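Local coordinates for protein probable hydrolase (Pseudomonas aeruginosa, PDB 7AL6) that is of unconfirmed function but adopts an alpha/beta hydrolase fold and is probably a hydrolase, possibly a lipolytic one, at residues Pro13-Ala18 and His65-Ala70; Ala19-Pro24 and Arg54-Asp59; Asn39-Ser44 and Ala182-Gln187; Ala47-Gly52 and Gly272-Ala277; Ile119-Leu124 and Ala281-Arg286. All coordinates share one frame; numbering follows the deposited sequence. Where two conformers were deposited one is given.

Contact 1 (Pro13-Ala18 and His65-Ala70); sequences PHIELA and HSAHRA
Ser-66 OG sits between two main-chain groups: it accepts from Ala-18 N at 2.7 Å, with 164° at the hydrogen, and bonds to the carbonyl oxygen of Asp-59. This doubly held hydroxyl fastens the loop that follows strand 53-58 to the start of strand 16-22, in the part of the alpha/beta hydrolase fold where the sheet turns antiparallel. The two segments run nearly opposite ways, their end-to-end directions 165° apart. Leu-17 crowds the same oxygen with its backbone, CA lying 3.2 Å from Ser-66 OG, while Leu-17 CD2 rests against Ser-66 CB. A second bond follows, Ala-67 N to Glu-16 O at 3.1 Å, the donor lying nearly along the C=O axis.

Ile-15 supplies the apolar part. Its CG1 is anti to the backbone N (chi1 -162°) and faces Ala-67 CB at 4.1 Å; beyond it, Ile-15 CD1 reaches Arg-69 CA at 3.8 Å and also touches Arg-69 CG. The Arg-69 chain runs extended from CG to NE, and its NH2 forms a salt bridge with Asp-83 of helix 77-91. His-14 NE2 bonds to the other carboxylate oxygen of Asp-83, so one acid serves a group from each segment. Glu-16 pairs with Arg-9 and with Arg-200 of the second subunit, which places this edge at an interface. Where the segments diverge, a water donates to His-14 O at 3.1 Å and accepts from Ala-70 N at 2.9 Å.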
# COMPACT_ATOMS: atom_id res chain seq x y z
N PRO A 13 -8.43 1.40 10.29
CA PRO A 13 -7.61 0.24 9.93
C PRO A 13 -7.10 0.30 8.52
O PRO A 13 -5.96 -0.10 8.25
CB PRO A 13 -8.57 -0.96 10.14
CG PRO A 13 -9.59 -0.46 11.15
CD PRO A 13 -9.73 1.04 10.90
N HIS A 14 -7.86 0.86 7.60
CA HIS A 14 -7.51 0.81 6.20
C HIS A 14 -7.13 2.14 5.58
O HIS A 14 -6.80 2.18 4.39
CB HIS A 14 -8.72 0.25 5.41
CG HIS A 14 -9.96 1.07 5.60
ND1 HIS A 14 -10.62 1.15 6.81
CD2 HIS A 14 -10.66 1.86 4.74
CE1 HIS A 14 -11.67 1.94 6.68
NE2 HIS A 14 -11.72 2.37 5.43
N ILE A 15 -7.34 3.23 6.28
CA ILE A 15 -7.07 4.58 5.73
C ILE A 15 -6.93 5.56 6.88
O ILE A 15 -7.49 5.33 7.92
CB ILE A 15 -8.21 4.99 4.78
CG1 ILE A 15 -7.83 6.14 3.84
CG2 ILE A 15 -9.46 5.31 5.57
CD1 ILE A 15 -8.80 6.37 2.71
N GLU A 16 -6.25 6.65 6.63
CA GLU A 16 -6.08 7.73 7.60
C GLU A 16 -6.86 8.94 7.08
O GLU A 16 -6.59 9.35 5.99
CB GLU A 16 -4.60 8.01 7.73
CG GLU A 16 -4.26 8.65 9.02
CD GLU A 16 -2.79 8.93 9.10
OE1 GLU A 16 -2.06 8.04 9.50
OE2 GLU A 16 -2.41 10.02 8.72
N LEU A 17 -7.77 9.50 7.86
CA LEU A 17 -8.59 10.63 7.41
C LEU A 17 -8.23 11.86 8.22
O LEU A 17 -7.69 11.73 9.28
CB LEU A 17 -10.08 10.33 7.59
CG LEU A 17 -10.61 9.11 6.87
CD1 LEU A 17 -12.06 8.91 7.20
CD2 LEU A 17 -10.40 9.22 5.38
N ALA A 18 -8.49 13.02 7.66
CA ALA A 18 -8.32 14.28 8.36
C ALA A 18 -9.67 14.81 8.82
O ALA A 18 -10.70 14.59 8.17
CB ALA A 18 -7.65 15.31 7.44
N HIS A 65 -7.79 17.08 3.08
CA HIS A 65 -6.49 16.59 3.54
C HIS A 65 -6.50 15.10 3.94
O HIS A 65 -5.50 14.60 4.49
CB HIS A 65 -5.99 17.47 4.70
CG HIS A 65 -5.61 18.86 4.25
ND1 HIS A 65 -5.40 19.90 5.13
CD2 HIS A 65 -5.45 19.37 3.01
CE1 HIS A 65 -5.10 20.99 4.44
NE2 HIS A 65 -5.13 20.70 3.15
N SER A 66 -7.59 14.39 3.66
CA SER A 66 -7.64 12.96 3.98
C SER A 66 -6.81 12.18 2.96
O SER A 66 -6.68 12.58 1.81
CB SER A 66 -9.10 12.45 3.99
OG SER A 66 -9.70 12.75 5.25
N ALA A 67 -6.33 11.03 3.37
CA ALA A 67 -5.59 10.21 2.42
C ALA A 67 -6.49 9.77 1.27
O ALA A 67 -7.71 9.64 1.42
CB ALA A 67 -5.02 8.99 3.14
N HIS A 68 -5.86 9.55 0.12
CA HIS A 68 -6.46 8.76 -0.95
C HIS A 68 -6.53 7.29 -0.53
O HIS A 68 -5.69 6.80 0.22
CB HIS A 68 -5.64 8.87 -2.24
CG HIS A 68 -5.49 10.26 -2.74
ND1 HIS A 68 -6.57 11.10 -2.92
CD2 HIS A 68 -4.39 10.98 -3.05
CE1 HIS A 68 -6.14 12.27 -3.35
NE2 HIS A 68 -4.82 12.22 -3.43
N ARG A 69 -7.54 6.60 -1.02
CA ARG A 69 -7.66 5.17 -0.76
C ARG A 69 -6.51 4.41 -1.41
O ARG A 69 -5.93 4.84 -2.40
CB ARG A 69 -8.98 4.63 -1.33
CG ARG A 69 -10.26 5.24 -0.73
CD ARG A 69 -11.47 4.33 -1.02
NE ARG A 69 -12.72 4.93 -0.59
CZ ARG A 69 -13.06 5.11 0.68
NH1 ARG A 69 -12.25 4.72 1.64
NH2 ARG A 69 -14.22 5.67 0.99
N ALA A 70 -6.21 3.24 -0.85
CA ALA A 70 -5.20 2.36 -1.43
C ALA A 70 -5.57 1.94 -2.85
O ALA A 70 -6.71 2.09 -3.30
CB ALA A 70 -5.00 1.13 -0.55
O HOH W 1 -7.59 2.09 1.42

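Contact 2 (Ala19-Pro24 and Arg54-Asp59)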
# COMPACT_ATOMS: atom_id res chain seq x y z
N ALA A 19 -9.65 15.55 9.93
CA ALA A 19 -10.86 16.20 10.42
C ALA A 19 -10.53 17.48 11.16
O ALA A 19 -9.46 17.61 11.78
CB ALA A 19 -11.63 15.30 11.38
N HIS A 20 -11.45 18.44 11.09
CA HIS A 20 -11.42 19.65 11.90
C HIS A 20 -12.43 19.47 13.03
O HIS A 20 -13.56 19.03 12.80
CB HIS A 20 -11.74 20.91 11.09
CG HIS A 20 -11.32 22.18 11.78
ND1 HIS A 20 -10.03 22.66 11.72
CD2 HIS A 20 -11.99 23.02 12.60
CE1 HIS A 20 -9.94 23.76 12.45
NE2 HIS A 20 -11.11 23.99 13.01
N LEU A 21 -12.02 19.82 14.24
CA LEU A 21 -12.83 19.62 15.46
C LEU A 21 -13.47 20.94 15.90
O LEU A 21 -12.75 21.89 16.08
CB LEU A 21 -11.92 19.08 16.56
CG LEU A 21 -11.22 17.77 16.24
CD1 LEU A 21 -10.41 17.30 17.43
CD2 LEU A 21 -12.20 16.71 15.81
N PHE A 22 -14.78 20.98 16.10
CA PHE A 22 -15.49 22.19 16.55
C PHE A 22 -16.28 21.90 17.82
O PHE A 22 -16.76 20.81 17.99
CB PHE A 22 -16.52 22.67 15.55
CG PHE A 22 -16.01 23.10 14.21
CD1 PHE A 22 -15.58 24.40 14.02
CD2 PHE A 22 -15.99 22.23 13.15
CE1 PHE A 22 -15.13 24.81 12.79
CE2 PHE A 22 -15.53 22.65 11.92
CZ PHE A 22 -15.11 23.93 11.74
N GLY A 23 -16.45 22.91 18.65
CA GLY A 23 -17.29 22.85 19.84
C GLY A 23 -16.60 22.31 21.05
O GLY A 23 -15.51 21.82 20.97
N PRO A 24 -17.30 22.35 22.17
CA PRO A 24 -16.79 21.86 23.45
C PRO A 24 -16.57 20.35 23.46
O PRO A 24 -17.38 19.59 22.90
CB PRO A 24 -17.88 22.26 24.45
CG PRO A 24 -19.13 22.47 23.61
CD PRO A 24 -18.68 22.89 22.25
N ARG A 54 -20.44 18.84 19.64
CA ARG A 54 -19.03 18.51 19.40
C ARG A 54 -19.00 18.02 17.95
O ARG A 54 -19.41 16.92 17.71
CB ARG A 54 -18.52 17.47 20.39
CG ARG A 54 -17.10 17.03 20.11
CD ARG A 54 -16.06 18.13 20.12
NE ARG A 54 -14.75 17.57 20.30
CZ ARG A 54 -13.64 18.25 20.44
NH1 ARG A 54 -12.50 17.61 20.61
NH2 ARG A 54 -13.65 19.56 20.41
N ILE A 55 -18.55 18.83 17.02
CA ILE A 55 -18.61 18.49 15.58
C ILE A 55 -17.25 18.09 15.05
O ILE A 55 -16.30 18.86 15.15
CB ILE A 55 -19.21 19.65 14.78
CG1 ILE A 55 -20.60 20.03 15.28
CG2 ILE A 55 -19.22 19.35 13.31
CD1 ILE A 55 -21.10 21.34 14.78
N VAL A 56 -17.21 16.92 14.47
CA VAL A 56 -16.05 16.38 13.78
C VAL A 56 -16.34 16.59 12.30
O VAL A 56 -17.15 15.86 11.71
CB VAL A 56 -15.82 14.91 14.13
CG1 VAL A 56 -14.66 14.33 13.32
CG2 VAL A 56 -15.56 14.75 15.62
N ALA A 57 -15.73 17.61 11.71
CA ALA A 57 -15.93 17.91 10.30
C ALA A 57 -14.88 17.11 9.55
O ALA A 57 -13.70 17.49 9.50
CB ALA A 57 -15.81 19.41 10.00
N LEU A 58 -15.34 16.02 8.96
CA LEU A 58 -14.49 15.01 8.36
C LEU A 58 -14.24 15.29 6.89
O LEU A 58 -15.16 15.65 6.16
CB LEU A 58 -15.20 13.67 8.50
CG LEU A 58 -14.45 12.40 8.13
CD1 LEU A 58 -13.33 12.13 9.10
CD2 LEU A 58 -15.48 11.24 8.08
N ASP A 59 -13.01 15.09 6.50
CA ASP A 59 -12.62 15.10 5.08
C ASP A 59 -12.92 13.67 4.63
O ASP A 59 -12.41 12.76 5.21
CB ASP A 59 -11.16 15.48 4.86
CG ASP A 59 -10.92 16.97 4.76
OD1 ASP A 59 -11.83 17.67 4.46
OD2 ASP A 59 -9.83 17.38 5.02
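Arg-54 CB begins 3.5 Å from Pro-24 O, and the rest of the side chain continues across the end of segment 19-24. The setting is the antiparallel pairing of strands 16-22 and 53-58 in the mixed sheet of the alpha/beta hydrolase fold, the short strand axes 161° apart. CG is anti to the backbone N, and a bend at chi2 (59°) places Arg-54 CD near two carbonyl oxygens, 3.4 Å from Pro-24 O and 3.5 Å from Phe-22 O. At the tip, Arg-54 NH1 meets Leu-21 CD1 at 3.8 Å, and Leu-21 CB lies over one guanidinium face, displaced toward its rim. Arg-54 NH2 donates to Gly-23 O at 3.0 Å; with 140° at the hydrogen, this bond is distinctly bent. Tyr-197 of the second subunit packs on the same arginine, and a bound di(hydroxyethyl)ether lies close to it.

Beyond the arginine the strands pair regularly. His-20 and Ala-57 exchange two backbone bonds, as do Phe-22 and Ile-55, while Ala-19 with Leu-58 and Leu-21 with Val-56 form the alternating non-hydrogen-bonded pairs. On the Ala-19, Leu-21, Val-56 and Leu-58 face, Leu-21 and Val-56 point the same way side by side, with Leu-21 CD2 3.9 Å from Val-56 CG2; helix 77-91 packs on Val-56 and Leu-58. On the other face His-20 CD2 stands over the Phe-22 ring, offset toward its rim, and His-20 ND1 bonds to Glu-7. The edge of that ring meets Ala-57, whose CB lies in the ring plane 3.8 Å from Phe-22 CE2.

Contact 3 (Asn39-Ser44 and Ala182-Gln187)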
# COMPACT_ATOMS: atom_id res chain seq x y z
N ASN A 39 -14.72 19.55 0.95
CA ASN A 39 -13.89 19.19 2.10
C ASN A 39 -14.53 19.79 3.34
O ASN A 39 -15.57 20.45 3.26
CB ASN A 39 -12.45 19.66 1.92
CG ASN A 39 -12.33 21.14 1.67
OD1 ASN A 39 -12.73 21.94 2.49
ND2 ASN A 39 -11.71 21.50 0.53
N ALA A 40 -13.87 19.62 4.47
CA ALA A 40 -14.45 20.05 5.74
C ALA A 40 -14.67 21.55 5.81
O ALA A 40 -15.42 22.01 6.68
CB ALA A 40 -13.57 19.62 6.91
N MET A 41 -14.00 22.35 5.00
CA MET A 41 -14.28 23.78 5.04
C MET A 41 -15.70 24.12 4.56
O MET A 41 -16.16 25.24 4.78
CB MET A 41 -13.29 24.55 4.17
CG MET A 41 -11.84 24.60 4.71
SD MET A 41 -11.72 25.52 6.24
CE MET A 41 -11.75 27.22 5.64
N SER A 42 -16.42 23.12 4.11
CA SER A 42 -17.83 23.30 3.71
C SER A 42 -18.57 23.76 4.97
O SER A 42 -19.44 24.51 4.84
CB SER A 42 -18.38 22.05 3.12
OG SER A 42 -19.69 22.22 2.68
N PHE A 43 -18.13 23.36 6.16
CA PHE A 43 -18.77 23.69 7.46
C PHE A 43 -18.07 24.83 8.20
O PHE A 43 -18.40 25.06 9.34
CB PHE A 43 -18.87 22.41 8.29
CG PHE A 43 -19.66 21.33 7.62
CD1 PHE A 43 -21.04 21.35 7.64
CD2 PHE A 43 -19.04 20.31 6.92
CE1 PHE A 43 -21.77 20.36 7.00
CE2 PHE A 43 -19.77 19.33 6.28
CZ PHE A 43 -21.14 19.36 6.31
N SER A 44 -17.18 25.57 7.56
CA SER A 44 -16.38 26.64 8.21
C SER A 44 -17.27 27.75 8.78
O SER A 44 -16.94 28.28 9.78
CB SER A 44 -15.30 27.19 7.32
OG SER A 44 -15.80 27.70 6.12
N ALA A 182 -15.80 29.47 -2.55
CA ALA A 182 -14.73 28.84 -3.32
C ALA A 182 -13.36 29.09 -2.70
O ALA A 182 -12.54 28.17 -2.62
CB ALA A 182 -14.80 29.32 -4.76
N GLU A 183 -13.14 30.30 -2.17
CA GLU A 183 -11.93 30.59 -1.40
C GLU A 183 -11.81 29.69 -0.17
O GLU A 183 -10.73 29.18 0.14
CB GLU A 183 -11.92 32.07 -0.95
CG GLU A 183 -11.77 33.02 -2.14
CD GLU A 183 -11.74 34.51 -1.77
OE1 GLU A 183 -11.89 34.87 -0.58
OE2 GLU A 183 -11.59 35.31 -2.71
N LEU A 184 -12.89 29.56 0.61
CA LEU A 184 -12.85 28.74 1.82
C LEU A 184 -12.53 27.28 1.48
O LEU A 184 -11.65 26.66 2.07
CB LEU A 184 -14.18 28.87 2.56
CG LEU A 184 -14.38 30.21 3.26
CD1 LEU A 184 -15.85 30.40 3.67
CD2 LEU A 184 -13.49 30.32 4.46
N LEU A 185 -13.19 26.73 0.47
CA LEU A 185 -12.87 25.38 0.06
C LEU A 185 -11.44 25.26 -0.46
O LEU A 185 -10.80 24.22 -0.24
CB LEU A 185 -13.87 24.93 -0.98
CG LEU A 185 -15.29 24.72 -0.44
CD1 LEU A 185 -16.24 24.62 -1.61
CD2 LEU A 185 -15.37 23.47 0.42
N ALA A 186 -10.93 26.29 -1.15
CA ALA A 186 -9.57 26.27 -1.70
C ALA A 186 -8.50 26.20 -0.62
O ALA A 186 -7.42 25.66 -0.87
CB ALA A 186 -9.30 27.53 -2.54
N GLN A 187 -8.76 26.72 0.56
CA GLN A 187 -7.78 26.72 1.68
C GLN A 187 -7.42 25.28 2.07
O GLN A 187 -6.34 25.09 2.55
CB GLN A 187 -8.32 27.51 2.86
CG GLN A 187 -8.51 28.97 2.53
CD GLN A 187 -8.42 29.83 3.75
OE1 GLN A 187 -9.30 29.84 4.58
NE2 GLN A 187 -7.32 30.56 3.86
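Asn-39 CG occupies the position between its own backbone N and carbonyl carbon (chi1 56°), and chi2 of 61° turns the amide so that ND2 faces Leu-185 O. Asn-39 ND2 donates to Leu-185 O at 3.0 Å, 165° at the hydrogen, on a carbonyl lone pair and nearly in the amide plane. Asn-39 OD1 is used within its own segment: it accepts from Met-41 N at 2.8 Å, an Asx turn that fixes the rotation of the amide at the start of the 3-10 turn 40-42. Leu-185 CD2 packs beside this group, 3.7 Å from Asn-39 OD1.

Met-41 CG, anti to the carbonyl carbon, lies 3.4 Å from Leu-184 O; bends at chi2 and chi3 then turn SD and CE, and CE touches Leu-184 CD2. Met-41 was modelled in two conformers, so these contacts are less certain. Ser-44 OG donates to Met-41 O and meets Leu-184 CD1 at 3.6 Å.

Ser-42 OG bonds to His-266, near residues that resemble a Ser-His-Asp triad. The loop after strand 28-33 is joined here to helix 179-189, with helix 265-268 packing on Ser-44, Leu-184 and Leu-185, helix 163-172 beside Leu-185, and Leu-3 of the second subunit against Leu-184.

Contact 4 (Ala47-Gly52 and Gly272-Ala277)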
# COMPACT_ATOMS: atom_id res chain seq x y z
N ALA A 47 -20.50 25.38 11.43
CA ALA A 47 -20.13 24.62 12.64
C ALA A 47 -19.88 25.57 13.81
O ALA A 47 -20.36 25.27 14.88
CB ALA A 47 -18.95 23.73 12.40
N PRO A 48 -19.18 26.70 13.70
CA PRO A 48 -18.95 27.56 14.84
C PRO A 48 -20.24 28.12 15.46
O PRO A 48 -20.19 28.48 16.56
CB PRO A 48 -18.10 28.70 14.28
CG PRO A 48 -17.48 28.13 13.06
CD PRO A 48 -18.53 27.20 12.51
N LYS A 49 -21.29 28.25 14.67
CA LYS A 49 -22.61 28.80 15.10
C LYS A 49 -23.45 27.76 15.86
O LYS A 49 -24.45 28.15 16.42
CB LYS A 49 -23.36 29.31 13.88
CG LYS A 49 -22.74 30.51 13.20
CD LYS A 49 -23.46 30.95 11.98
CE LYS A 49 -22.88 32.20 11.37
NZ LYS A 49 -21.45 32.07 11.08
N LEU A 50 -23.10 26.48 15.82
CA LEU A 50 -23.87 25.43 16.50
C LEU A 50 -23.25 25.12 17.86
O LEU A 50 -22.58 24.12 17.98
CB LEU A 50 -23.93 24.20 15.60
CG LEU A 50 -24.71 24.40 14.31
CD1 LEU A 50 -24.58 23.19 13.41
CD2 LEU A 50 -26.17 24.70 14.60
N ALA A 51 -23.54 25.94 18.86
CA ALA A 51 -23.03 25.79 20.22
C ALA A 51 -23.50 24.49 20.85
O ALA A 51 -24.57 23.96 20.54
CB ALA A 51 -23.49 26.97 21.07
N GLY A 52 -22.70 23.95 21.75
CA GLY A 52 -23.15 22.75 22.43
C GLY A 52 -23.07 21.47 21.63
O GLY A 52 -23.34 20.40 22.20
N GLY A 272 -26.80 32.89 4.78
CA GLY A 272 -27.19 31.50 4.73
C GLY A 272 -26.70 30.72 5.93
O GLY A 272 -27.44 29.93 6.52
N ALA A 273 -25.43 30.93 6.32
CA ALA A 273 -24.89 30.18 7.44
C ALA A 273 -25.76 30.37 8.66
O ALA A 273 -26.05 29.41 9.39
CB ALA A 273 -23.46 30.63 7.76
N GLN A 274 -26.18 31.60 8.92
CA GLN A 274 -26.94 31.88 10.14
C GLN A 274 -28.31 31.23 10.09
O GLN A 274 -28.83 30.77 11.12
CB GLN A 274 -27.13 33.38 10.31
CG GLN A 274 -25.99 34.07 10.99
CD GLN A 274 -26.05 35.58 10.81
OE1 GLN A 274 -25.01 36.24 10.70
NE2 GLN A 274 -27.26 36.14 10.80
N ALA A 275 -28.95 31.29 8.94
CA ALA A 275 -30.29 30.77 8.82
C ALA A 275 -30.27 29.26 8.96
O ALA A 275 -31.09 28.71 9.68
CB ALA A 275 -30.89 31.17 7.48
N VAL A 276 -29.32 28.59 8.31
CA VAL A 276 -29.19 27.15 8.55
C VAL A 276 -28.91 26.89 10.01
O VAL A 276 -29.51 26.00 10.63
CB VAL A 276 -28.12 26.54 7.63
CG1 VAL A 276 -27.94 25.07 8.00
CG2 VAL A 276 -28.54 26.71 6.17
N ALA A 277 -28.02 27.67 10.61
CA ALA A 277 -27.67 27.42 11.99
C ALA A 277 -28.88 27.53 12.91
O ALA A 277 -29.01 26.77 13.89
CB ALA A 277 -26.57 28.40 12.42
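Lys-49 lays its aliphatic chain over one side of the helix at Ala-273 and Ala-277, two residues one turn apart, and crosses the Gln-274 side chain at a slant. The root of the lysine meets the later alanine: Lys-49 CB is 3.6 Å from Ala-277 CB. Extended torsions at chi2 and chi3 (178° and 176°) then carry CD and CE toward the preceding turn. Lys-49 CD lies 4.0 Å from Ala-273 O, and Lys-49 CE comes to 4.0 Å from Ala-273 CB. Gln-274, although its CB bond leads away from the loop, still touches the lysine through CG, which is 3.6 Å from Lys-49 CE. The bend at chi4 (55°) places NZ, which makes a salt bridge with Glu-270 and a hydrogen bond with Arg-45 O; NZ thus has one partner at the first turn of the helix and one in the same loop, just before segment 47-52.

In the alpha/beta hydrolase fold this joins the loop leading into strand 53-58 to the C-terminal helix 270-284. The loop is turned by a backbone bond from Leu-50 N to Ala-47 O of 3.1 Å. Lys-49 and Leu-50 both meet Ala-277. Leu-50 approaches from a different direction than Lys-49, with only its CD2 near: 3.6 Å from Ala-277 O and 4.3 Å from Ala-277 CB. Further along the helix Phe-280 and Ala-281 also touch Leu-50, and Ile-55 of strand 53-58 packs on it from the sheet.

Contact 5 (Ile119-Leu124 and Ala281-Arg286)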
# COMPACT_ATOMS: atom_id res chain seq x y z
N ILE A 119 -27.46 5.94 15.09
CA ILE A 119 -27.61 7.32 14.64
C ILE A 119 -28.74 8.00 15.43
O ILE A 119 -29.91 7.59 15.35
CB ILE A 119 -27.90 7.39 13.13
CG1 ILE A 119 -26.85 6.66 12.32
CG2 ILE A 119 -28.00 8.84 12.71
CD1 ILE A 119 -25.40 7.13 12.64
N GLU A 120 -28.40 9.03 16.17
CA GLU A 120 -29.39 9.65 17.04
C GLU A 120 -30.29 10.64 16.28
O GLU A 120 -31.49 10.67 16.52
CB GLU A 120 -28.71 10.35 18.19
CG GLU A 120 -28.00 9.39 19.15
CD GLU A 120 -27.38 10.09 20.34
OE1 GLU A 120 -27.95 9.93 21.45
OE2 GLU A 120 -26.33 10.78 20.18
N ARG A 121 -29.70 11.47 15.43
CA ARG A 121 -30.37 12.53 14.65
C ARG A 121 -29.69 12.75 13.28
O ARG A 121 -28.52 12.48 13.17
CB ARG A 121 -30.35 13.84 15.44
CG ARG A 121 -30.82 13.73 16.89
CD ARG A 121 -32.30 14.01 17.03
NE ARG A 121 -32.83 14.05 18.38
CZ ARG A 121 -33.26 13.01 19.06
NH1 ARG A 121 -33.76 13.19 20.26
NH2 ARG A 121 -33.20 11.80 18.57
N LEU A 122 -30.43 13.23 12.29
CA LEU A 122 -29.88 13.60 10.96
C LEU A 122 -30.19 15.07 10.67
O LEU A 122 -31.35 15.41 10.72
CB LEU A 122 -30.52 12.77 9.86
CG LEU A 122 -30.06 11.34 9.65
CD1 LEU A 122 -30.40 10.91 8.25
CD2 LEU A 122 -28.58 11.18 9.93
N ALA A 123 -29.20 15.89 10.36
CA ALA A 123 -29.37 17.27 9.88
C ALA A 123 -28.86 17.24 8.44
O ALA A 123 -27.69 16.97 8.24
CB ALA A 123 -28.66 18.25 10.75
N LEU A 124 -29.73 17.47 7.48
CA LEU A 124 -29.40 17.33 6.07
C LEU A 124 -29.50 18.69 5.38
O LEU A 124 -30.49 19.42 5.58
CB LEU A 124 -30.31 16.33 5.40
CG LEU A 124 -30.44 14.97 6.10
CD1 LEU A 124 -31.41 14.09 5.34
CD2 LEU A 124 -29.09 14.25 6.20
N ALA A 281 -29.77 24.39 15.22
CA ALA A 281 -29.58 24.66 16.65
C ALA A 281 -30.87 24.31 17.39
O ALA A 281 -30.80 23.72 18.42
CB ALA A 281 -29.16 26.07 16.88
N ALA A 282 -32.03 24.67 16.86
CA ALA A 282 -33.29 24.29 17.50
C ALA A 282 -33.55 22.79 17.37
O ALA A 282 -33.99 22.16 18.32
CB ALA A 282 -34.46 25.09 16.92
N PHE A 283 -33.21 22.20 16.24
CA PHE A 283 -33.42 20.75 16.00
C PHE A 283 -32.59 19.91 16.98
O PHE A 283 -33.14 19.04 17.62
CB PHE A 283 -33.08 20.42 14.55
CG PHE A 283 -33.11 18.96 14.23
CD1 PHE A 283 -34.30 18.27 14.16
CD2 PHE A 283 -31.94 18.27 14.02
CE1 PHE A 283 -34.32 16.93 13.86
CE2 PHE A 283 -31.96 16.93 13.72
CZ PHE A 283 -33.15 16.26 13.64
N PHE A 284 -31.33 20.26 17.17
CA PHE A 284 -30.36 19.54 18.03
C PHE A 284 -30.71 19.69 19.50
O PHE A 284 -30.29 18.85 20.24
CB PHE A 284 -28.93 19.91 17.67
CG PHE A 284 -28.43 19.11 16.50
CD1 PHE A 284 -28.36 17.73 16.58
CD2 PHE A 284 -28.11 19.72 15.32
CE1 PHE A 284 -27.95 16.99 15.49
CE2 PHE A 284 -27.67 18.98 14.24
CZ PHE A 284 -27.61 17.62 14.33
N ALA A 285 -31.41 20.74 19.88
CA ALA A 285 -31.88 20.99 21.26
C ALA A 285 -33.00 20.00 21.62
O ALA A 285 -33.31 19.92 22.78
CB ALA A 285 -32.32 22.41 21.42
N ARG A 286 -33.58 19.30 20.66
CA ARG A 286 -34.66 18.31 20.87
C ARG A 286 -34.15 16.90 20.55
O ARG A 286 -33.29 16.74 19.73
CB ARG A 286 -35.86 18.59 19.97
CG ARG A 286 -36.51 19.94 20.18
CD ARG A 286 -37.76 20.06 19.35
NE ARG A 286 -37.54 20.69 18.07
CZ ARG A 286 -37.51 20.06 16.91
NH1 ARG A 286 -37.66 18.75 16.86
NH2 ARG A 286 -37.33 20.74 15.81
OXT ARG A 286 -34.68 15.97 21.16
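Arg-121 grips the C-terminal carboxylate of Arg-286 side-on with two nitrogens, one to each oxygen. Arg-121 NE donates to Arg-286 O at 3.0 Å, almost straight (170° at the hydrogen) and in the guanidinium plane, while Arg-121 NH1 makes the salt bridge to Arg-286 OXT at 3.1 Å. The third nitrogen turns back: Arg-121 NH2 donates to Glu-120 O at 2.9 Å from above the carbonyl plane, so three bonds restrict the rotation of the group.

The next shell is aromatic. Arg-121 CB lies 3.9 Å from Phe-283 CE2 and 4.0 Å from Phe-284 CE1, oblique to both rings. Phe-283 has CG anti to the backbone N (chi1 174°), and across its ring CE2 lies 3.4 Å from Leu-122 O. Ala-123 CB meets Phe-284 CE2 at 3.7 Å, and Phe-283 CD2 stands over the centre of the Phe-284 ring.

Farther out, Phe-283 CA lies against one face of the Arg-286 guanidinium, toward its rim, and Arg-286 NH2 forms a salt bridge with Glu-255 of strand 255-259. The contact thus ties the end of the C-terminal helix 270-284 to strand 119-125 of the alpha/beta hydrolase sheet. That strand runs between 96-101 and 229-234; the side chain of Leu-122, whose CB points away from segment 281-286, packs on helix 103-114, so the sheet is sandwiched here between the two helices.

From the N terminus, segment 13-18 opens contact 1, which closes at 65-70; contact 2 is nested inside it, and both use strand 16-22. Asp-59 joins contacts 1, 2 and 3, through His-65 and Ala-40. Segments 39-44 and 47-52 lie within these two loops but pair much later, at 182-187 and 272-277, so contacts 3 and 4 cross contacts 1 and 2 and each other. Contact 5 opens after contacts 1 and 2 have closed, and crosses contacts 3 and 4. Helix 270-284 serves contacts 4 and 5, tying the loop before strand 53-58 and central strand 119-125 to the chain's end, whereas contact 3 brings in helix 179-189.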